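Local structure of frutapin (Artocarpus altilis, 5KRP) at residues P73-V78 with K106-G111; V66-Q71 with G111-E116; G22-I27 with E50-S55. The protein is a breadfruit lectin of the jacalin-related family that binds carbohydrates, probably mannose-type sugars, and assembles from four chains. All blocks are in the same frame, centred on the assembly; numbering follows the deposited sequence.

Contact 1 of 3, residues P73-V78 with K106-G111; sequences PEEFLV and KGRTFG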
loop_
_atom_site.group_PDB
_atom_site.type_symbol
_atom_site.label_atom_id
_atom_site.label_comp_id
_atom_site.label_asym_id
_atom_site.label_seq_id
_atom_site.Cartn_x
_atom_site.Cartn_y
_atom_site.Cartn_z
ATOM N N PRO A 73 3.992 19.871 6.053
ATOM C CA PRO A 73 4.165 18.622 5.332
ATOM C C PRO A 73 5.096 18.659 4.160
ATOM O O PRO A 73 5.369 17.593 3.551
ATOM C CB PRO A 73 2.764 18.367 4.784
ATOM C CG PRO A 73 2.261 19.752 4.526
ATOM C CD PRO A 73 2.709 20.542 5.699
ATOM N N GLU A 74 5.563 19.849 3.779
ATOM C CA GLU A 74 6.364 19.977 2.552
ATOM C C GLU A 74 7.766 19.312 2.670
ATOM O O GLU A 74 8.330 18.892 1.648
ATOM C CB GLU A 74 6.607 21.432 2.163
ATOM C CG GLU A 74 5.382 22.227 1.808
ATOM C CD GLU A 74 4.532 22.607 3.033
ATOM O OE1 GLU A 74 5.100 22.719 4.191
ATOM O OE2 GLU A 74 3.292 22.763 2.809
ATOM N N GLU A 75 8.308 19.334 3.881
ATOM C CA GLU A 75 9.646 18.758 4.171
ATOM C C GLU A 75 9.472 17.445 4.931
ATOM O O GLU A 75 8.719 17.394 5.900
ATOM C CB GLU A 75 10.507 19.725 4.960
ATOM C CG GLU A 75 11.931 19.205 5.219
ATOM C CD GLU A 75 12.793 20.104 6.103
ATOM O OE1 GLU A 75 12.285 20.666 7.092
ATOM O OE2 GLU A 75 13.981 20.215 5.778
ATOM N N PHE A 76 10.177 16.414 4.461
ATOM C CA PHE A 76 10.087 15.096 5.093
ATOM C C PHE A 76 11.411 14.363 4.874
ATOM O O PHE A 76 12.246 14.731 4.008
ATOM C CB PHE A 76 8.925 14.302 4.452
ATOM C CG PHE A 76 8.936 14.311 2.967
ATOM C CD1 PHE A 76 9.707 13.421 2.245
ATOM C CD2 PHE A 76 8.119 15.212 2.251
ATOM C CE1 PHE A 76 9.710 13.405 0.850
ATOM C CE2 PHE A 76 8.140 15.217 0.844
ATOM C CZ PHE A 76 8.945 14.356 0.148
ATOM N N LEU A 77 11.598 13.313 5.645
ATOM C CA LEU A 77 12.849 12.544 5.612
ATOM C C LEU A 77 13.016 11.780 4.316
ATOM O O LEU A 77 12.019 11.216 3.816
ATOM C CB LEU A 77 12.853 11.534 6.766
ATOM C CG LEU A 77 12.846 12.077 8.172
ATOM C CD1 LEU A 77 12.722 10.852 9.138
ATOM C CD2 LEU A 77 14.132 12.873 8.305
ATOM N N VAL A 78 14.211 11.819 3.751
ATOM C CA VAL A 78 14.652 10.985 2.609
ATOM C C VAL A 78 15.757 9.992 2.974
ATOM O O VAL A 78 16.135 9.118 2.187
ATOM C CB VAL A 78 15.013 11.812 1.370
ATOM C CG1 VAL A 78 13.809 12.557 0.857
ATOM C CG2 VAL A 78 16.108 12.807 1.665
ATOM N N LYS A 106 14.299 18.657 1.304
ATOM C CA LYS A 106 14.681 20.061 1.140
ATOM C C LYS A 106 16.181 20.268 1.229
ATOM O O LYS A 106 16.655 21.420 1.200
ATOM C CB LYS A 106 13.967 20.927 2.167
ATOM C CG LYS A 106 12.456 21.026 2.024
ATOM C CD LYS A 106 11.982 21.473 0.637
ATOM C CE LYS A 106 10.512 21.867 0.685
ATOM N NZ LYS A 106 10.050 22.279 -0.658
ATOM N N GLY A 107 16.946 19.184 1.311
ATOM C CA GLY A 107 18.407 19.285 1.423
ATOM C C GLY A 107 18.954 19.690 2.794
ATOM O O GLY A 107 20.098 20.161 2.860
ATOM N N ARG A 108 18.198 19.554 3.881
ATOM C CA ARG A 108 18.720 19.841 5.238
ATOM C C ARG A 108 19.231 18.510 5.830
ATOM O O ARG A 108 18.634 17.444 5.599
ATOM C CB ARG A 108 17.703 20.462 6.184
ATOM C CG ARG A 108 17.193 21.891 5.864
ATOM C CD ARG A 108 15.797 22.103 6.509
ATOM N NE ARG A 108 15.823 22.838 7.703
ATOM C CZ ARG A 108 14.925 22.843 8.698
ATOM N NH1 ARG A 108 13.775 22.119 8.757
ATOM N NH2 ARG A 108 15.246 23.607 9.732
ATOM N N THR A 109 20.334 18.605 6.562
ATOM C CA THR A 109 20.934 17.490 7.328
ATOM C C THR A 109 20.836 17.785 8.787
ATOM O O THR A 109 21.129 18.893 9.256
ATOM C CB THR A 109 22.362 17.252 6.891
ATOM O OG1 THR A 109 22.356 16.838 5.522
ATOM C CG2 THR A 109 23.057 16.138 7.772
ATOM N N PHE A 110 20.344 16.824 9.561
ATOM C CA PHE A 110 20.307 16.974 10.977
ATOM C C PHE A 110 21.202 15.858 11.545
ATOM O O PHE A 110 20.887 14.663 11.367
ATOM C CB PHE A 110 18.907 16.789 11.502
ATOM C CG PHE A 110 18.014 17.887 11.119
ATOM C CD1 PHE A 110 17.886 18.967 11.908
ATOM C CD2 PHE A 110 17.233 17.783 9.969
ATOM C CE1 PHE A 110 17.026 20.004 11.552
ATOM C CE2 PHE A 110 16.374 18.805 9.610
ATOM C CZ PHE A 110 16.268 19.916 10.407
ATOM N N GLY A 111 22.303 16.269 12.180
ATOM C CA GLY A 111 23.306 15.361 12.729
ATOM C C GLY A 111 24.584 15.433 11.957
ATOM O O GLY A 111 24.777 16.341 11.061
#

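Contact 2 of 3, residues V66-Q71 with G111-E116; sequences VKIELQ and GPYGEE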
loop_
_atom_site.group_PDB
_atom_site.type_symbol
_atom_site.label_atom_id
_atom_site.label_comp_id
_atom_site.label_asym_id
_atom_site.label_seq_id
_atom_site.Cartn_x
_atom_site.Cartn_y
_atom_site.Cartn_z
ATOM N N VAL A 66 18.252 17.229 21.884
ATOM C CA VAL A 66 18.089 17.990 20.664
ATOM C C VAL A 66 16.686 17.801 20.063
ATOM O O VAL A 66 16.077 16.749 20.221
ATOM C CB VAL A 66 19.158 17.645 19.655
ATOM C CG1 VAL A 66 19.028 16.235 19.144
ATOM C CG2 VAL A 66 19.172 18.634 18.469
ATOM N N LYS A 67 16.161 18.859 19.464
ATOM C CA LYS A 67 14.832 18.848 18.865
ATOM C C LYS A 67 14.991 19.125 17.367
ATOM O O LYS A 67 15.536 20.169 16.948
ATOM C CB LYS A 67 13.990 19.905 19.556
ATOM C CG LYS A 67 12.621 20.129 19.045
ATOM C CD LYS A 67 11.923 21.220 19.874
ATOM C CE LYS A 67 10.471 21.376 19.380
ATOM N NZ LYS A 67 9.709 22.566 19.865
ATOM N N ILE A 68 14.492 18.203 16.536
ATOM C CA ILE A 68 14.555 18.314 15.089
ATOM C C ILE A 68 13.133 18.663 14.622
ATOM O O ILE A 68 12.206 17.851 14.812
ATOM C CB ILE A 68 15.022 16.981 14.485
ATOM C CG1 ILE A 68 16.428 16.673 14.997
ATOM C CG2 ILE A 68 14.932 16.949 12.946
ATOM C CD1 ILE A 68 16.838 15.279 14.760
ATOM N N GLU A 69 12.930 19.860 14.116
ATOM C CA GLU A 69 11.623 20.333 13.749
ATOM C C GLU A 69 11.542 20.417 12.214
ATOM O O GLU A 69 12.207 21.241 11.605
ATOM C CB GLU A 69 11.364 21.679 14.414
ATOM C CG GLU A 69 9.921 22.123 14.222
ATOM C CD GLU A 69 9.422 23.148 15.247
ATOM O OE1 GLU A 69 10.166 23.501 16.225
ATOM O OE2 GLU A 69 8.243 23.533 15.038
ATOM N N LEU A 70 10.782 19.532 11.565
ATOM C CA LEU A 70 10.683 19.527 10.097
ATOM C C LEU A 70 9.565 20.498 9.692
ATOM O O LEU A 70 8.555 20.683 10.419
ATOM C CB LEU A 70 10.338 18.119 9.605
ATOM C CG LEU A 70 11.342 17.033 10.034
ATOM C CD1 LEU A 70 10.936 15.615 9.640
ATOM C CD2 LEU A 70 12.709 17.286 9.476
ATOM N N GLN A 71 9.750 21.107 8.539
ATOM C CA GLN A 71 8.715 22.000 7.968
ATOM C C GLN A 71 7.593 21.120 7.295
ATOM O O GLN A 71 7.433 21.075 6.066
ATOM C CB GLN A 71 9.335 22.938 6.975
ATOM C CG GLN A 71 10.418 23.824 7.529
ATOM C CD GLN A 71 11.181 24.598 6.424
ATOM O OE1 GLN A 71 11.703 24.017 5.445
ATOM N NE2 GLN A 71 11.249 25.918 6.585
ATOM N N GLY A 111 22.303 16.269 12.180
ATOM C CA GLY A 111 23.306 15.361 12.729
ATOM C C GLY A 111 24.584 15.433 11.957
ATOM O O GLY A 111 24.777 16.341 11.061
ATOM N N PRO A 112 25.486 14.486 12.167
ATOM C CA PRO A 112 25.385 13.301 13.097
ATOM C C PRO A 112 25.261 13.700 14.585
ATOM O O PRO A 112 25.815 14.715 15.022
ATOM C CB PRO A 112 26.683 12.591 12.828
ATOM C CG PRO A 112 27.668 13.723 12.492
ATOM C CD PRO A 112 26.863 14.694 11.665
ATOM N N TYR A 113 24.468 12.938 15.332
ATOM C CA TYR A 113 24.348 13.051 16.761
ATOM C C TYR A 113 24.995 11.835 17.311
ATOM O O TYR A 113 24.764 10.751 16.786
ATOM C CB TYR A 113 22.903 13.056 17.151
ATOM C CG TYR A 113 22.161 14.231 16.496
ATOM C CD1 TYR A 113 22.445 15.550 16.835
ATOM C CD2 TYR A 113 21.219 14.003 15.483
ATOM C CE1 TYR A 113 21.753 16.620 16.232
ATOM C CE2 TYR A 113 20.553 15.066 14.870
ATOM C CZ TYR A 113 20.822 16.353 15.233
ATOM O OH TYR A 113 20.158 17.360 14.571
ATOM N N GLY A 114 25.829 11.976 18.352
ATOM C CA GLY A 114 26.453 10.811 18.924
ATOM C C GLY A 114 27.859 10.625 18.395
ATOM O O GLY A 114 28.487 11.584 17.932
ATOM N N GLU A 115 28.374 9.408 18.460
ATOM C CA GLU A 115 29.692 9.133 17.893
ATOM C C GLU A 115 29.641 8.185 16.728
ATOM O O GLU A 115 29.074 7.110 16.844
ATOM C CB GLU A 115 30.641 8.522 18.935
ATOM C CG GLU A 115 30.826 9.458 20.145
ATOM C CD GLU A 115 31.775 8.903 21.237
ATOM O OE1 GLU A 115 32.072 7.679 21.249
ATOM O OE2 GLU A 115 32.184 9.712 22.109
ATOM N N GLU A 116 30.344 8.532 15.676
ATOM C CA GLU A 116 30.426 7.689 14.454
ATOM C C GLU A 116 31.430 6.560 14.592
ATOM O O GLU A 116 32.475 6.556 13.974
ATOM C CB GLU A 116 30.602 8.542 13.211
ATOM C CG GLU A 116 29.450 9.551 13.035
ATOM C CD GLU A 116 29.476 10.245 11.679
ATOM O OE1 GLU A 116 30.575 10.681 11.282
ATOM O OE2 GLU A 116 28.421 10.337 10.982
#

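Contact 3 of 3, residues G22-I27 with E50-S55; sequences GSYTGI and EPFSGS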
loop_
_atom_site.group_PDB
_atom_site.type_symbol
_atom_site.label_atom_id
_atom_site.label_comp_id
_atom_site.label_asym_id
_atom_site.label_seq_id
_atom_site.Cartn_x
_atom_site.Cartn_y
_atom_site.Cartn_z
ATOM N N GLY A 22 4.070 2.375 16.296
ATOM C CA GLY A 22 3.069 2.135 15.263
ATOM C C GLY A 22 3.173 3.178 14.143
ATOM O O GLY A 22 4.247 3.795 13.978
ATOM N N SER A 23 2.084 3.346 13.345
ATOM C CA SER A 23 2.153 4.100 12.126
ATOM C C SER A 23 1.154 5.232 12.135
ATOM O O SER A 23 0.083 5.101 12.730
ATOM C CB SER A 23 1.911 3.177 10.896
ATOM O OG SER A 23 3.054 2.253 10.780
ATOM N N TYR A 24 1.518 6.265 11.421
ATOM C CA TYR A 24 0.803 7.594 11.381
ATOM C C TYR A 24 0.839 8.102 9.926
ATOM O O TYR A 24 0.976 7.300 8.936
ATOM C CB TYR A 24 1.456 8.599 12.403
ATOM C CG TYR A 24 1.569 8.023 13.789
ATOM C CD1 TYR A 24 2.618 7.195 14.118
ATOM C CD2 TYR A 24 0.605 8.282 14.756
ATOM C CE1 TYR A 24 2.696 6.622 15.387
ATOM C CE2 TYR A 24 0.701 7.736 16.045
ATOM C CZ TYR A 24 1.736 6.894 16.357
ATOM O OH TYR A 24 1.795 6.360 17.642
ATOM N N THR A 25 0.651 9.401 9.735
ATOM C CA THR A 25 0.680 9.960 8.375
ATOM C C THR A 25 1.900 10.731 8.032
ATOM O O THR A 25 2.109 11.148 6.883
ATOM C CB THR A 25 -0.638 10.738 8.057
ATOM O OG1 THR A 25 -0.923 11.649 9.070
ATOM C CG2 THR A 25 -1.789 9.769 8.125
ATOM N N GLY A 26 2.772 10.963 9.020
ATOM C CA GLY A 26 4.014 11.685 8.763
ATOM C C GLY A 26 4.719 12.033 10.084
ATOM O O GLY A 26 4.345 11.527 11.154
ATOM N N ILE A 27 5.780 12.811 9.915
ATOM C CA ILE A 27 6.691 13.233 11.010
ATOM C C ILE A 27 6.721 14.774 11.082
ATOM O O ILE A 27 7.052 15.443 10.115
ATOM C CB ILE A 27 8.104 12.708 10.777
ATOM C CG1 ILE A 27 8.151 11.192 10.491
ATOM C CG2 ILE A 27 9.030 12.998 11.983
ATOM C CD1 ILE A 27 7.535 10.252 11.506
ATOM N N GLU A 50 -3.021 16.708 12.208
ATOM C CA GLU A 50 -2.852 17.238 13.557
ATOM C C GLU A 50 -1.646 16.509 14.202
ATOM O O GLU A 50 -1.414 15.284 13.959
ATOM C CB GLU A 50 -4.111 17.092 14.400
ATOM C CG GLU A 50 -5.306 17.977 13.927
ATOM C CD GLU A 50 -5.026 19.516 14.007
ATOM O OE1 GLU A 50 -4.241 19.971 14.877
ATOM O OE2 GLU A 50 -5.557 20.306 13.185
ATOM N N PRO A 51 -0.871 17.223 15.012
ATOM C CA PRO A 51 0.142 16.522 15.805
ATOM C C PRO A 51 -0.377 15.398 16.741
ATOM O O PRO A 51 -1.478 15.461 17.294
ATOM C CB PRO A 51 0.782 17.605 16.675
ATOM C CG PRO A 51 -0.041 18.822 16.557
ATOM C CD PRO A 51 -1.034 18.618 15.445
ATOM N N PHE A 52 0.429 14.346 16.906
ATOM C CA PHE A 52 0.122 13.300 17.825
ATOM C C PHE A 52 1.456 12.903 18.522
ATOM O O PHE A 52 2.417 12.509 17.837
ATOM C CB PHE A 52 -0.456 12.073 17.118
ATOM C CG PHE A 52 -0.815 10.907 18.046
ATOM C CD1 PHE A 52 0.191 10.084 18.604
ATOM C CD2 PHE A 52 -2.124 10.628 18.343
ATOM C CE1 PHE A 52 -0.126 9.006 19.449
ATOM C CE2 PHE A 52 -2.455 9.552 19.197
ATOM C CZ PHE A 52 -1.440 8.745 19.751
ATOM N N SER A 53 1.548 13.124 19.843
ATOM C CA SER A 53 2.824 12.817 20.555
ATOM C C SER A 53 2.947 11.352 20.748
ATOM O O SER A 53 2.112 10.713 21.405
ATOM C CB SER A 53 2.899 13.526 21.923
ATOM O OG SER A 53 2.722 14.893 21.715
ATOM N N GLY A 54 4.031 10.781 20.229
ATOM C CA GLY A 54 4.317 9.356 20.537
ATOM C C GLY A 54 4.788 9.194 21.964
ATOM O O GLY A 54 5.135 10.181 22.635
ATOM N N SER A 55 4.757 7.961 22.431
ATOM C CA SER A 55 5.260 7.649 23.736
ATOM C C SER A 55 6.703 8.059 23.805
ATOM O O SER A 55 7.436 7.939 22.861
ATOM C CB SER A 55 5.173 6.142 24.035
ATOM O OG SER A 55 3.835 5.676 24.086
#

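Contact 1 of 3, residues P73-V78 with K106-G111
Glu75 and Arg108 run across each other at about a right angle, yet their charged ends lie almost in one plane, the carboxylate turned only 17° from the guanidinium. Arg108 NH1 is 2.7 Å from Glu75 OE1, which offers its syn lone pair and lies close to the guanidinium plane. The bond is moderately bent, 149° at the hydrogen, and is one hydrogen bond within a salt bridge; NH1 also makes a weak one to Glu69 O. Glu75 reaches it with an extended chain whose CG is anti to the backbone N (chi1 -177°). One face of the guanidinium is covered by Phe110 of its own segment, with Phe110 CZ 3.6 Å above the plane, over the centre of the Arg108 guanidinium. Lys106 crosses Glu75 higher up its stem, where Lys106 CG makes an aliphatic contact 3.7 Å from Glu75 CG, and its far methylene CE packs 3.8 Å from Glu74 O. The buried carboxylate has further partners in Thr104 OG1, bonded to Glu75 OE2, and the Gln71 backbone N, bonded to Glu75 OE1, which probably help to keep it ionised. Along the chain, 73-78 leads from the sheet containing 64-69 into that containing 77-86, while 106-108 turns between strands 95-104 and 109-114. A charged inter-sheet connection packed against a hairpin turn is thus placed at one end of the beta-prism fold of jacalin-related lectins.

Contact 2 of 3, residues V66-Q71 with G111-E116
Tyr113 O is hydrogen-bonded to Ser99 OG, and the backbone of Tyr113 also pairs with Leu100, so the residue is held to strand 95-104 while its ring reaches across to Val66 and Ile68. No hydrogen bond joins the two segments; the contact is made by packing, nearly all of it of carbon on carbon. Val66 comes over one face of the ring: CG1 lies 4.2 Å from the Tyr113 centroid and 18° off the ring normal, a CH-pi contact. That methyl stands between the backbone N and the carbonyl carbon (chi1 67°), while the other branch, Val66 CG2, packs 4.0 Å from Tyr113 CE1. The opposite face is taken by Gly111 CA of the same strand, 3.5 Å above the plane of the Tyr113 ring, so each face has a neighbour toward its rim. The Ile68 and Tyr113 side chains approach from opposite directions, and Ile68 CD1 meets the ring obliquely, 3.7 Å from Tyr113 CE2. Ile68 CG1 packs 3.8 Å from Tyr113 OH. Nearby, Tyr34 adds a second ring at about 45° to that of Tyr113, and Phe102 and Phe110 continue the packing around Ile68. Strands 64-69 and 109-114 are outermost strands of two different antiparallel sheets, and their side chains fill the seam between those sheets in the three-sheet beta-prism fold.

Contact 3 of 3, residues G22-I27 with E50-S55
Tyr24 turns its ring toward Phe52 by setting CG anti to the carbonyl carbon (chi1 -52°), with CB still well away from the other segment. The approach begins at Tyr24 CD2, about 4.3 Å from Phe52 CD1, and tightens one atom further on. There Tyr24 CE2 comes to 3.5 Å from Phe52 CD1 and to 3.7 Å from Phe52 CE1, the closest meeting of the two segments. Beyond it the ring draws off slightly, with Tyr24 CZ 4.2 Å from Phe52 CE1. At the tip, Tyr24 OH rests 3.7 Å from Phe52 CE1 as a packing contact; its hydrogen bond goes elsewhere, to the carbonyl O of Asp21, which ties the phenol end to the chain just ahead of the segment. Phe52 answers from strand 50-53 with CG anti to its backbone N (chi1 -180°), which brings CD1 and CE1 up to Tyr24 CE2. The two side chains cross at about a right angle, and their rings lie with centroids 5.3 Å apart and planes inclined at 41°, an oblique aromatic pair.

Tyr45 of strand 38-47 stacks on Tyr24, and Thr25 and Gly26 both face Asp46 in a classic beta bulge at the start of strand 26-34. The second subunit comes close as well: its Leu47 packs on Phe52, and its Asn48 OD1 is hydrogen-bonded to the backbone N of Ser23. With no hydrogen bond or salt bridge between 22-27 and 50-55, the two are joined by van der Waals contact of the two side chains. The chemistry implies an apolar aromatic pair beside a subunit interface whose hydrogen bonds are made by the neighbouring backbone.

Contacts 1 and 2 share Gly111 and strand 109-114, and they touch through Phe110 CG and Ile68 CG2, 3.7 Å apart. All three are partly buried: contact 1 has two exposed residues among its four, with Glu75 buried, whereas contacts 2 and 3 have none exposed. Contact 2, nearest the middle of the chain, joins two sheets by apolar packing; contact 1, at an end of the prism, relies on a salt bridge. Contact 3, an aromatic pair, is linked to contact 2 where Leu70 CD1 lies 3.9 Å from Ile27 O, and strands 50-53 and 64-69 are outermost in one sheet. Contacts 1 and 3 touch the second subunit, unlike contact 2.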